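Local coordinates for RmpD (Hexulose-6-phosphate synthase) (Streptococcus mutans, PDB 3EXR), which belongs to the HUMPS family of TIM-barrel proteins, with eight parallel strands closed into a barrel, and is found as a pair of identical chains, at residues W122-A127 against L158-K163; A138-S143 against E151-K156; K183-E186 against T192-A195; I114-Y119 against Q128-A133. All coordinates share one frame; numbering follows the deposited sequence.

Interaction 1: W122-A127 against L158-K163; sequences WTYDQA and LNKVKK
The chain of Lys160 runs straight as far as CD and then bends at chi3 (73°), which brings CE and NZ up to the Trp122 ring, whereas Lys163 starts with CG opposite its own N (chi1 -180°) and folds at every later bond until NZ stands over one face of Tyr124. CE of Lys160 touches CZ2 of Trp122 at 3.8 Å, and its NZ lies 4.4 Å from the centroid of the six-membered ring, an off-centre cation-pi contact. NZ of Lys163 is more centrally placed, 4.6 Å from the Tyr124 centroid, while its CG packs on CE1 of that ring at 3.5 Å. Here the N-terminal turn of helix 124-132 meets helix 155-167 in the outer layer of the TIM barrel, and long amphipathic side chains suit such a surface seam: methylenes pack while ammonium groups stay near solvent. The turn itself is fixed by a capping box. Thr123 OG1 accepts from Gln126 N at 3.0 Å, and Gln126 OE1 accepts from Thr123 N, which stands above the carbonyl plane. The Tyr124 hydroxyl rests on the Lys160 backbone, OH to CA 3.4 Å. One water accepts from Lys160 NZ and donates to Trp122 O, 2.8 Å from each.

Interaction 2: A138-S143 against E151-K156; sequences AIYHQS and ETWGEK
Gln142 lies flat on Trp153, its side-chain amide stacked on the indole with the two planes only 10° apart. CB sits over the benzo side, 3.6 Å from CZ2, and CG stands over the pyrrole side, 3.8 Å from the centroid of the five-membered ring, a CH-pi contact. The extended chain, with CG anti to the backbone N, lays methylenes and amide one after another along the same face. Glutamine suits the place because its flat amide can stack while its end still bonds: NE2 donates to Glu151 O at 3.2 Å in a nearly straight bond (172°), within the amide plane but well above the carbonyl plane of the acceptor. NE2 also gives to a water that accepts from Gly154 N, tying the amide to the N-cap residue of the next helix. Tyr140 comes instead to the indole's edge, its CD2 3.8 Å from Trp153 CZ3, and its OH bonds to Asp157. The indole is fixed further by its NE1, which donates to Gly175 O. Trp153 thus fills the space between the end of strand 137-141, Leu158 of helix 155-167, Val173 of strand 170-174 and the ring of Phe185, just before helix 155-167 begins.

Interaction 3: K183-E186 against T192-A195; sequences KLFE and TFIA
The link between the seventh and eighth strands of the TIM barrel, 170-174 and 192-195, passes outside the sheet and includes a short 3-10 turn, and Phe185 of that turn meets Phe193 of the last strand in a T-shaped (edge-to-face) stack. The planes stand at 75° and the centroids are 5.2 Å apart. Phe193 supplies the edge and Phe185 the face, so that the partly positive rim hydrogens of one ring point at the electron-rich surface of the other. In both residues CG lies anti to the carbonyl carbon, with chi1 -69° in Phe185, and the two side chains reach toward each other and slide past in opposite senses. Phenylalanine suits both places, since the site is buried and neither ring brings a polar atom that would need a partner. Phe193 projects from the strand into the layer between sheet and helices, where Phe212, Ile216 and Trp220 of helix 205-220 also pack on it, while Phe185 turns another part of its ring to Trp153 in a second edge-to-face pair. The touching corner of Phe193 is CE1, offset toward the rim of the Phe185 ring, 3.7 Å from CD2 and 3.8 Å from CG, with CZ 4.0 Å from Phe185 CB.

Interaction 4: I114-Y119 against Q128-A133; sequences IQVELY and QQWLDA
Val116 sets CG1 over one face of the Trp130 indole, with CG2 on the same side at the rim, and Leu118 adds a third methyl from an oblique direction. In Val116 CG1 is anti to the backbone N (chi1 -176°) and CG2 anti to the carbonyl carbon; CB already points at the helix, and this rotation decides which methyl lies where. CG1 stands almost directly above the benzo ring, 3.7 Å from its centroid and 6° off the normal, a close CH-pi contact. CG2 lies nearer the ring junction, 3.9 Å from CD2. The valine crosses the indole at about a right angle, so that its branch tips, rather than its flank, meet the ring. A beta-branched residue suits a strand and here offers two methyls at once to a broad flat surface. In Leu118, CD1 carries the extended path (chi2 175°), and it is the other branch, CD2, that meets the far end of the indole, 3.5 Å from Trp130 CH2 and equally near CZ3. Trp130, the large partner, reaches from the helix to the strand. Away from this face Gln128 NE2 donates to Asp132 OD1 at 3.1 Å, one helical turn on, from above the carboxylate plane; both residues are exposed, as befits polar groups on the outer side of the helix. The contact joins the first strand and the helix of the beta-alpha-beta unit 113-117, 124-132, 137-141. Met97 of helix 94-107 and Phe169 before strand 170-174 also pack on the indole, and strands 85-89 and 137-141 flank strand 113-117 in the barrel wall.

Interactions 3 and 4 are buried and wholly apolar across their segments, each placing aromatic side chains in the layer outside the barrel wall, by a T-shaped stack in the one and methyls on an indole face in the other. Interaction 2 is partly buried and mixes stacking with amide and water bonds, whereas interaction 1, on the surface, relies on lysines over aromatic rings. Helix 155-167 serves interactions 1 and 2, and helix 124-132 serves 1 and 4. Strands 113-117 and 137-141 are neighbours, so 114-119 and 138-143 are joined by backbone bonds. Trp153 and Phe185 link interactions 2 and 3, while 3 and 4 do not touch.

Interaction 1: W122-A127 against L158-K163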
loop_
_atom_site.group_PDB
_atom_site.type_symbol
_atom_site.label_atom_id
_atom_site.label_comp_id
_atom_site.label_asym_id
_atom_site.label_seq_id
_atom_site.Cartn_x
_atom_site.Cartn_y
_atom_site.Cartn_z
ATOM N N TRP A 122 -1.018 10.559 11.873
ATOM C CA TRP A 122 -0.010 11.449 11.314
ATOM C C TRP A 122 -0.062 12.798 12.018
ATOM O O TRP A 122 -1.105 13.170 12.565
ATOM C CB TRP A 122 -0.202 11.619 9.801
ATOM C CG TRP A 122 -1.493 12.228 9.471
ATOM C CD1 TRP A 122 -2.664 11.581 9.283
ATOM C CD2 TRP A 122 -1.777 13.632 9.343
ATOM N NE1 TRP A 122 -3.666 12.493 9.027
ATOM C CE2 TRP A 122 -3.145 13.756 9.053
ATOM C CE3 TRP A 122 -0.999 14.791 9.410
ATOM C CZ2 TRP A 122 -3.754 14.984 8.852
ATOM C CZ3 TRP A 122 -1.602 16.008 9.235
ATOM C CH2 TRP A 122 -2.973 16.099 8.944
ATOM N N THR A 123 1.057 13.508 12.011
ATOM C CA THR A 123 1.177 14.801 12.684
ATOM C C THR A 123 1.514 15.946 11.708
ATOM O O THR A 123 1.980 15.719 10.583
ATOM C CB THR A 123 2.301 14.758 13.749
ATOM O OG1 THR A 123 3.565 14.611 13.094
ATOM C CG2 THR A 123 2.135 13.592 14.714
ATOM N N TYR A 124 1.301 17.184 12.154
ATOM C CA TYR A 124 1.709 18.349 11.381
ATOM C C TYR A 124 3.252 18.501 11.294
ATOM O O TYR A 124 3.770 19.087 10.342
ATOM C CB TYR A 124 1.071 19.604 11.950
ATOM C CG TYR A 124 -0.444 19.614 11.817
ATOM C CD1 TYR A 124 -1.035 19.692 10.558
ATOM C CD2 TYR A 124 -1.279 19.557 12.938
ATOM C CE1 TYR A 124 -2.428 19.714 10.410
ATOM C CE2 TYR A 124 -2.686 19.584 12.799
ATOM C CZ TYR A 124 -3.242 19.646 11.529
ATOM O OH TYR A 124 -4.619 19.690 11.354
ATOM N N ASP A 125 3.979 17.968 12.273
ATOM C CA ASP A 125 5.437 17.964 12.194
ATOM C C ASP A 125 5.890 17.056 11.047
ATOM O O ASP A 125 6.771 17.428 10.269
ATOM C CB ASP A 125 6.065 17.561 13.535
ATOM C CG ASP A 125 5.753 18.569 14.635
ATOM O OD1 ASP A 125 5.785 19.790 14.364
ATOM O OD2 ASP A 125 5.421 18.198 15.766
ATOM N N GLN A 126 5.242 15.905 10.905
ATOM C CA GLN A 126 5.494 15.033 9.752
ATOM C C GLN A 126 5.118 15.750 8.455
ATOM O O GLN A 126 5.882 15.738 7.483
ATOM C CB GLN A 126 4.716 13.720 9.888
ATOM C CG GLN A 126 5.161 12.815 11.032
ATOM C CD GLN A 126 4.242 11.603 11.224
ATOM O OE1 GLN A 126 3.061 11.651 10.900
ATOM N NE2 GLN A 126 4.793 10.516 11.753
ATOM N N ALA A 127 3.943 16.384 8.436
ATOM C CA ALA A 127 3.500 17.083 7.233
ATOM C C ALA A 127 4.518 18.123 6.782
ATOM O O ALA A 127 4.782 18.259 5.594
ATOM C CB ALA A 127 2.122 17.713 7.441
ATOM N N LEU A 158 -12.920 19.405 8.721
ATOM C CA LEU A 158 -12.715 20.634 7.988
ATOM C C LEU A 158 -11.513 21.443 8.523
ATOM O O LEU A 158 -10.737 21.995 7.750
ATOM C CB LEU A 158 -14.004 21.452 7.923
ATOM C CG LEU A 158 -15.090 20.711 7.131
ATOM C CD1 LEU A 158 -16.398 21.429 7.309
ATOM C CD2 LEU A 158 -14.780 20.569 5.651
ATOM N N ASN A 159 -11.353 21.488 9.843
ATOM C CA ASN A 159 -10.230 22.205 10.449
ATOM C C ASN A 159 -8.874 21.669 10.001
ATOM O O ASN A 159 -7.932 22.438 9.780
ATOM C CB ASN A 159 -10.285 22.141 11.970
ATOM C CG ASN A 159 -11.316 23.068 12.576
ATOM O OD1 ASN A 159 -11.718 22.885 13.746
ATOM N ND2 ASN A 159 -11.752 24.058 11.812
ATOM N N LYS A 160 -8.772 20.355 9.908
ATOM C CA LYS A 160 -7.516 19.730 9.495
ATOM C C LYS A 160 -7.225 19.998 8.017
ATOM O O LYS A 160 -6.104 20.312 7.630
ATOM C CB LYS A 160 -7.513 18.234 9.827
ATOM C CG LYS A 160 -7.700 17.955 11.332
ATOM C CD LYS A 160 -7.305 16.545 11.721
ATOM C CE LYS A 160 -5.806 16.369 11.707
ATOM N NZ LYS A 160 -5.440 15.021 12.270
ATOM N N VAL A 161 -8.251 19.879 7.183
ATOM C CA VAL A 161 -8.129 20.274 5.780
ATOM C C VAL A 161 -7.655 21.709 5.678
ATOM O O VAL A 161 -6.701 21.995 4.953
ATOM C CB VAL A 161 -9.421 20.019 4.991
ATOM C CG1 VAL A 161 -9.317 20.599 3.581
ATOM C CG2 VAL A 161 -9.732 18.490 4.976
ATOM N N LYS A 162 -8.305 22.616 6.404
ATOM C CA LYS A 162 -7.926 24.020 6.369
ATOM C C LYS A 162 -6.477 24.243 6.781
ATOM O O LYS A 162 -5.769 25.029 6.148
ATOM C CB LYS A 162 -8.858 24.841 7.259
ATOM C CG LYS A 162 -10.216 25.029 6.661
ATOM C CD LYS A 162 -11.237 25.398 7.719
ATOM C CE LYS A 162 -12.630 25.527 7.138
ATOM N NZ LYS A 162 -13.656 26.062 8.141
ATOM N N LYS A 163 -6.047 23.538 7.820
ATOM C CA LYS A 163 -4.686 23.707 8.333
ATOM C C LYS A 163 -3.638 23.210 7.351
ATOM O O LYS A 163 -2.595 23.836 7.184
ATOM C CB LYS A 163 -4.530 23.026 9.688
ATOM C CG LYS A 163 -3.115 23.152 10.315
ATOM C CD LYS A 163 -2.680 24.606 10.537
ATOM C CE LYS A 163 -1.975 24.806 11.894
ATOM N NZ LYS A 163 -0.671 24.100 12.033
HETATM O O HOH W 1 -2.670 15.439 12.255
#

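Interaction 2: A138-S143 against E151-K156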
loop_
_atom_site.group_PDB
_atom_site.type_symbol
_atom_site.label_atom_id
_atom_site.label_comp_id
_atom_site.label_asym_id
_atom_site.label_seq_id
_atom_site.Cartn_x
_atom_site.Cartn_y
_atom_site.Cartn_z
ATOM N N ALA A 138 -1.564 16.246 -0.466
ATOM C CA ALA A 138 -2.031 15.316 0.561
ATOM C C ALA A 138 -3.473 14.950 0.308
ATOM O O ALA A 138 -4.262 15.790 -0.133
ATOM C CB ALA A 138 -1.883 15.919 1.933
ATOM N N ILE A 139 -3.816 13.691 0.607
ATOM C CA ILE A 139 -5.176 13.197 0.397
ATOM C C ILE A 139 -5.815 12.964 1.758
ATOM O O ILE A 139 -5.367 12.109 2.530
ATOM C CB ILE A 139 -5.180 11.824 -0.352
ATOM C CG1 ILE A 139 -4.225 11.785 -1.563
ATOM C CG2 ILE A 139 -6.589 11.430 -0.704
ATOM C CD1 ILE A 139 -4.425 12.841 -2.558
ATOM N N TYR A 140 -6.871 13.717 2.028
ATOM C CA TYR A 140 -7.583 13.663 3.304
ATOM C C TYR A 140 -8.932 12.954 3.129
ATOM O O TYR A 140 -9.712 13.334 2.256
ATOM C CB TYR A 140 -7.785 15.093 3.876
ATOM C CG TYR A 140 -8.235 15.097 5.312
ATOM C CD1 TYR A 140 -7.321 15.309 6.346
ATOM C CD2 TYR A 140 -9.571 14.842 5.647
ATOM C CE1 TYR A 140 -7.714 15.259 7.680
ATOM C CE2 TYR A 140 -9.974 14.787 6.984
ATOM C CZ TYR A 140 -9.032 15.006 7.991
ATOM O OH TYR A 140 -9.414 14.981 9.301
ATOM N N HIS A 141 -9.182 11.931 3.958
ATOM C CA HIS A 141 -10.405 11.134 3.944
ATOM C C HIS A 141 -11.358 11.571 5.033
ATOM O O HIS A 141 -10.942 11.787 6.179
ATOM C CB HIS A 141 -10.066 9.658 4.205
ATOM C CG HIS A 141 -9.291 9.016 3.098
ATOM N ND1 HIS A 141 -7.955 9.270 2.858
ATOM C CD2 HIS A 141 -9.680 8.127 2.162
ATOM C CE1 HIS A 141 -7.563 8.559 1.816
ATOM N NE2 HIS A 141 -8.596 7.866 1.371
ATOM N N GLN A 142 -12.648 11.664 4.701
ATOM C CA GLN A 142 -13.635 11.872 5.755
ATOM C C GLN A 142 -13.446 10.830 6.865
ATOM O O GLN A 142 -13.165 9.641 6.618
ATOM C CB GLN A 142 -15.066 11.817 5.231
ATOM C CG GLN A 142 -16.006 12.470 6.234
ATOM C CD GLN A 142 -17.486 12.329 5.926
ATOM O OE1 GLN A 142 -17.881 11.719 4.925
ATOM N NE2 GLN A 142 -18.323 12.895 6.805
ATOM N N SER A 143 -13.571 11.269 8.112
ATOM C CA SER A 143 -13.526 10.343 9.233
ATOM C C SER A 143 -14.486 9.189 8.953
ATOM O O SER A 143 -15.644 9.430 8.583
ATOM C CB SER A 143 -13.884 11.084 10.524
ATOM O OG SER A 143 -12.760 11.898 10.884
ATOM N N GLU A 151 -22.901 10.988 7.531
ATOM C CA GLU A 151 -22.839 12.290 8.158
ATOM C C GLU A 151 -22.235 13.333 7.246
ATOM O O GLU A 151 -21.486 13.016 6.348
ATOM C CB GLU A 151 -22.048 12.212 9.439
ATOM C CG GLU A 151 -22.817 11.637 10.570
ATOM C CD GLU A 151 -22.115 11.775 11.898
ATOM O OE1 GLU A 151 -21.465 12.815 12.166
ATOM O OE2 GLU A 151 -22.246 10.833 12.677
ATOM N N THR A 152 -22.574 14.584 7.496
ATOM C CA THR A 152 -21.859 15.695 6.907
ATOM C C THR A 152 -20.395 15.626 7.345
ATOM O O THR A 152 -20.066 14.987 8.325
ATOM C CB THR A 152 -22.465 17.041 7.336
ATOM O OG1 THR A 152 -22.119 18.060 6.406
ATOM C CG2 THR A 152 -21.988 17.436 8.720
ATOM N N TRP A 153 -19.542 16.312 6.606
ATOM C CA TRP A 153 -18.189 16.568 7.062
ATOM C C TRP A 153 -18.197 17.397 8.332
ATOM O O TRP A 153 -18.674 18.508 8.334
ATOM C CB TRP A 153 -17.383 17.287 5.990
ATOM C CG TRP A 153 -16.814 16.368 4.979
ATOM C CD1 TRP A 153 -17.485 15.618 4.086
ATOM C CD2 TRP A 153 -15.426 16.113 4.754
ATOM N NE1 TRP A 153 -16.617 14.898 3.318
ATOM C CE2 TRP A 153 -15.342 15.186 3.706
ATOM C CE3 TRP A 153 -14.255 16.582 5.333
ATOM C CZ2 TRP A 153 -14.131 14.720 3.234
ATOM C CZ3 TRP A 153 -13.060 16.114 4.865
ATOM C CH2 TRP A 153 -13.002 15.195 3.828
ATOM N N GLY A 154 -17.636 16.860 9.405
ATOM C CA GLY A 154 -17.634 17.572 10.661
ATOM C C GLY A 154 -16.603 18.681 10.727
ATOM O O GLY A 154 -15.700 18.740 9.913
ATOM N N GLU A 155 -16.734 19.557 11.713
ATOM C CA GLU A 155 -15.827 20.680 11.812
ATOM C C GLU A 155 -14.376 20.287 12.031
ATOM O O GLU A 155 -13.482 20.934 11.530
ATOM C CB GLU A 155 -16.272 21.690 12.866
ATOM C CG GLU A 155 -17.548 22.392 12.514
ATOM C CD GLU A 155 -17.431 23.255 11.266
ATOM O OE1 GLU A 155 -16.561 24.139 11.220
ATOM O OE2 GLU A 155 -18.194 23.030 10.335
ATOM N N LYS A 156 -14.170 19.236 12.814
ATOM C CA LYS A 156 -12.823 18.733 13.068
ATOM C C LYS A 156 -12.135 18.339 11.758
ATOM O O LYS A 156 -10.996 18.723 11.532
ATOM C CB LYS A 156 -12.825 17.581 14.033
HETATM O O HOH W 2 -16.686 14.180 9.122
HETATM O O HOH W 3 -20.581 11.328 4.587
#

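Interaction 3: K183-E186 against T192-A195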
loop_
_atom_site.group_PDB
_atom_site.type_symbol
_atom_site.label_atom_id
_atom_site.label_comp_id
_atom_site.label_asym_id
_atom_site.label_seq_id
_atom_site.Cartn_x
_atom_site.Cartn_y
_atom_site.Cartn_z
ATOM N N LYS A 183 -21.417 22.240 -1.364
ATOM C CA LYS A 183 -21.614 23.512 -0.655
ATOM C C LYS A 183 -21.042 23.528 0.785
ATOM O O LYS A 183 -20.692 24.581 1.294
ATOM C CB LYS A 183 -23.097 23.958 -0.695
ATOM C CG LYS A 183 -24.076 23.114 0.091
ATOM C CD LYS A 183 -25.487 23.701 0.048
ATOM C CE LYS A 183 -26.110 23.635 -1.350
ATOM N NZ LYS A 183 -26.207 22.261 -1.910
ATOM N N LEU A 184 -20.901 22.360 1.416
ATOM C CA LEU A 184 -20.230 22.254 2.733
ATOM C C LEU A 184 -18.838 22.857 2.728
ATOM O O LEU A 184 -18.345 23.328 3.759
ATOM C CB LEU A 184 -20.041 20.785 3.142
ATOM C CG LEU A 184 -21.256 19.886 3.207
ATOM C CD1 LEU A 184 -20.821 18.441 3.520
ATOM C CD2 LEU A 184 -22.212 20.435 4.223
ATOM N N PHE A 185 -18.190 22.772 1.577
ATOM C CA PHE A 185 -16.811 23.182 1.410
ATOM C C PHE A 185 -16.647 24.624 0.956
ATOM O O PHE A 185 -15.541 25.047 0.647
ATOM C CB PHE A 185 -16.131 22.267 0.401
ATOM C CG PHE A 185 -15.928 20.847 0.907
ATOM C CD1 PHE A 185 -14.814 20.519 1.662
ATOM C CD2 PHE A 185 -16.862 19.857 0.622
ATOM C CE1 PHE A 185 -14.625 19.184 2.102
ATOM C CE2 PHE A 185 -16.690 18.554 1.067
ATOM C CZ PHE A 185 -15.579 18.221 1.820
ATOM N N GLU A 186 -17.738 25.381 0.931
ATOM C CA GLU A 186 -17.688 26.773 0.512
ATOM C C GLU A 186 -16.606 27.516 1.297
ATOM O O GLU A 186 -16.499 27.375 2.515
ATOM C CB GLU A 186 -19.065 27.435 0.681
ATOM C CG GLU A 186 -19.322 28.669 -0.217
ATOM C CD GLU A 186 -18.494 29.909 0.150
ATOM O OE1 GLU A 186 -18.330 30.163 1.354
ATOM O OE2 GLU A 186 -17.977 30.611 -0.757
ATOM N N THR A 192 -8.623 19.166 -5.205
ATOM C CA THR A 192 -9.314 18.128 -5.940
ATOM C C THR A 192 -10.357 17.454 -5.084
ATOM O O THR A 192 -10.091 17.158 -3.908
ATOM C CB THR A 192 -8.314 17.046 -6.415
ATOM O OG1 THR A 192 -7.354 17.614 -7.314
ATOM C CG2 THR A 192 -9.042 15.929 -7.179
ATOM N N PHE A 193 -11.528 17.200 -5.675
ATOM C CA PHE A 193 -12.570 16.367 -5.053
ATOM C C PHE A 193 -12.505 14.975 -5.714
ATOM O O PHE A 193 -12.618 14.873 -6.935
ATOM C CB PHE A 193 -13.955 16.971 -5.262
ATOM C CG PHE A 193 -14.187 18.214 -4.436
ATOM C CD1 PHE A 193 -14.544 18.115 -3.092
ATOM C CD2 PHE A 193 -14.005 19.471 -4.988
ATOM C CE1 PHE A 193 -14.738 19.283 -2.320
ATOM C CE2 PHE A 193 -14.207 20.624 -4.223
ATOM C CZ PHE A 193 -14.568 20.522 -2.899
ATOM N N ILE A 194 -12.323 13.914 -4.922
ATOM C CA ILE A 194 -12.189 12.550 -5.466
ATOM C C ILE A 194 -13.506 11.812 -5.243
ATOM O O ILE A 194 -13.856 11.509 -4.108
ATOM C CB ILE A 194 -11.068 11.766 -4.772
ATOM C CG1 ILE A 194 -9.727 12.499 -4.858
ATOM C CG2 ILE A 194 -10.982 10.365 -5.378
ATOM C CD1 ILE A 194 -8.641 11.853 -3.983
ATOM N N ALA A 195 -14.227 11.552 -6.329
ATOM C CA ALA A 195 -15.455 10.793 -6.301
ATOM C C ALA A 195 -15.152 9.396 -6.809
ATOM O O ALA A 195 -14.097 9.153 -7.396
ATOM C CB ALA A 195 -16.524 11.459 -7.165
#

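Interaction 4: I114-Y119 against Q128-A133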
loop_
_atom_site.group_PDB
_atom_site.type_symbol
_atom_site.label_atom_id
_atom_site.label_comp_id
_atom_site.label_asym_id
_atom_site.label_seq_id
_atom_site.Cartn_x
_atom_site.Cartn_y
_atom_site.Cartn_z
ATOM N N ILE A 114 4.318 13.344 -6.251
ATOM C CA ILE A 114 3.901 12.450 -5.184
ATOM C C ILE A 114 2.775 13.112 -4.374
ATOM O O ILE A 114 2.737 14.349 -4.179
ATOM C CB ILE A 114 5.111 12.070 -4.292
ATOM C CG1 ILE A 114 6.216 11.449 -5.149
ATOM C CG2 ILE A 114 4.712 11.138 -3.147
ATOM C CD1 ILE A 114 5.837 10.231 -5.936
ATOM N N GLN A 115 1.839 12.271 -3.938
ATOM C CA GLN A 115 0.743 12.672 -3.049
ATOM C C GLN A 115 0.813 11.802 -1.804
ATOM O O GLN A 115 0.950 10.592 -1.914
ATOM C CB GLN A 115 -0.612 12.424 -3.724
ATOM C CG GLN A 115 -0.792 12.996 -5.130
ATOM C CD GLN A 115 -2.169 12.685 -5.677
ATOM O OE1 GLN A 115 -2.507 11.501 -5.822
ATOM N NE2 GLN A 115 -2.996 13.727 -5.905
ATOM N N VAL A 116 0.654 12.409 -0.631
ATOM C CA VAL A 116 0.666 11.675 0.623
ATOM C C VAL A 116 -0.772 11.296 1.029
ATOM O O VAL A 116 -1.641 12.142 1.284
ATOM C CB VAL A 116 1.300 12.454 1.767
ATOM C CG1 VAL A 116 1.374 11.574 3.027
ATOM C CG2 VAL A 116 2.716 12.905 1.404
ATOM N N GLU A 117 -0.994 9.990 1.123
ATOM C CA GLU A 117 -2.241 9.399 1.608
ATOM C C GLU A 117 -2.269 9.381 3.130
ATOM O O GLU A 117 -1.403 8.790 3.760
ATOM C CB GLU A 117 -2.409 7.979 1.033
ATOM C CG GLU A 117 -3.048 7.956 -0.366
ATOM C CD GLU A 117 -4.564 8.146 -0.376
ATOM O OE1 GLU A 117 -5.144 8.397 0.696
ATOM O OE2 GLU A 117 -5.180 8.043 -1.457
ATOM N N LEU A 118 -3.249 10.073 3.704
ATOM C CA LEU A 118 -3.319 10.309 5.147
ATOM C C LEU A 118 -4.161 9.255 5.831
ATOM O O LEU A 118 -5.381 9.215 5.637
ATOM C CB LEU A 118 -3.856 11.717 5.418
ATOM C CG LEU A 118 -3.033 12.870 4.845
ATOM C CD1 LEU A 118 -3.735 14.186 5.085
ATOM C CD2 LEU A 118 -1.642 12.951 5.444
ATOM N N TYR A 119 -3.477 8.372 6.575
ATOM C CA TYR A 119 -4.092 7.334 7.396
ATOM C C TYR A 119 -3.457 7.313 8.776
ATOM O O TYR A 119 -2.245 7.481 8.917
ATOM C CB TYR A 119 -3.916 5.951 6.756
ATOM C CG TYR A 119 -4.843 5.727 5.571
ATOM C CD1 TYR A 119 -6.062 5.083 5.729
ATOM C CD2 TYR A 119 -4.539 6.234 4.304
ATOM C CE1 TYR A 119 -6.910 4.888 4.666
ATOM C CE2 TYR A 119 -5.401 6.066 3.232
ATOM C CZ TYR A 119 -6.586 5.384 3.418
ATOM O OH TYR A 119 -7.448 5.180 2.362
ATOM N N GLN A 128 5.148 18.828 7.725
ATOM C CA GLN A 128 6.151 19.823 7.328
ATOM C C GLN A 128 7.383 19.125 6.724
ATOM O O GLN A 128 8.020 19.644 5.819
ATOM C CB GLN A 128 6.530 20.734 8.516
ATOM C CG GLN A 128 7.474 21.871 8.159
ATOM C CD GLN A 128 6.844 22.871 7.205
ATOM O OE1 GLN A 128 5.756 23.394 7.473
ATOM N NE2 GLN A 128 7.488 23.103 6.069
ATOM N N GLN A 129 7.709 17.933 7.216
ATOM C CA GLN A 129 8.803 17.162 6.636
ATOM C C GLN A 129 8.509 16.784 5.174
ATOM O O GLN A 129 9.394 16.844 4.332
ATOM C CB GLN A 129 9.096 15.922 7.465
ATOM C CG GLN A 129 9.655 16.203 8.835
ATOM C CD GLN A 129 10.024 14.908 9.473
ATOM O OE1 GLN A 129 10.991 14.266 9.055
ATOM N NE2 GLN A 129 9.221 14.470 10.433
ATOM N N TRP A 130 7.247 16.458 4.866
ATOM C CA TRP A 130 6.894 16.152 3.489
ATOM C C TRP A 130 7.126 17.386 2.612
ATOM O O TRP A 130 7.756 17.292 1.567
ATOM C CB TRP A 130 5.428 15.641 3.339
ATOM C CG TRP A 130 5.069 14.524 4.288
ATOM C CD1 TRP A 130 5.890 13.540 4.746
ATOM C CD2 TRP A 130 3.796 14.299 4.896
ATOM N NE1 TRP A 130 5.213 12.722 5.616
ATOM C CE2 TRP A 130 3.927 13.179 5.741
ATOM C CE3 TRP A 130 2.557 14.965 4.843
ATOM C CZ2 TRP A 130 2.862 12.675 6.492
ATOM C CZ3 TRP A 130 1.512 14.479 5.613
ATOM C CH2 TRP A 130 1.669 13.348 6.422
ATOM N N LEU A 131 6.658 18.551 3.068
ATOM C CA LEU A 131 6.830 19.793 2.304
ATOM C C LEU A 131 8.312 20.075 2.053
ATOM O O LEU A 131 8.714 20.422 0.941
ATOM C CB LEU A 131 6.204 20.982 3.050
ATOM C CG LEU A 131 4.671 20.997 3.139
ATOM C CD1 LEU A 131 4.208 22.038 4.139
ATOM C CD2 LEU A 131 3.969 21.246 1.804
ATOM N N ASP A 132 9.107 19.900 3.102
ATOM C CA ASP A 132 10.558 20.172 3.023
ATOM C C ASP A 132 11.229 19.244 2.040
ATOM O O ASP A 132 12.248 19.608 1.447
ATOM C CB ASP A 132 11.224 20.015 4.386
ATOM C CG ASP A 132 10.820 21.088 5.372
ATOM O OD1 ASP A 132 10.230 22.114 4.966
ATOM O OD2 ASP A 132 11.085 20.909 6.582
ATOM N N ALA A 133 10.644 18.043 1.889
ATOM C CA ALA A 133 11.129 17.028 0.942
ATOM C C ALA A 133 10.600 17.245 -0.480
ATOM O O ALA A 133 10.883 16.432 -1.373
ATOM C CB ALA A 133 10.787 15.607 1.441
#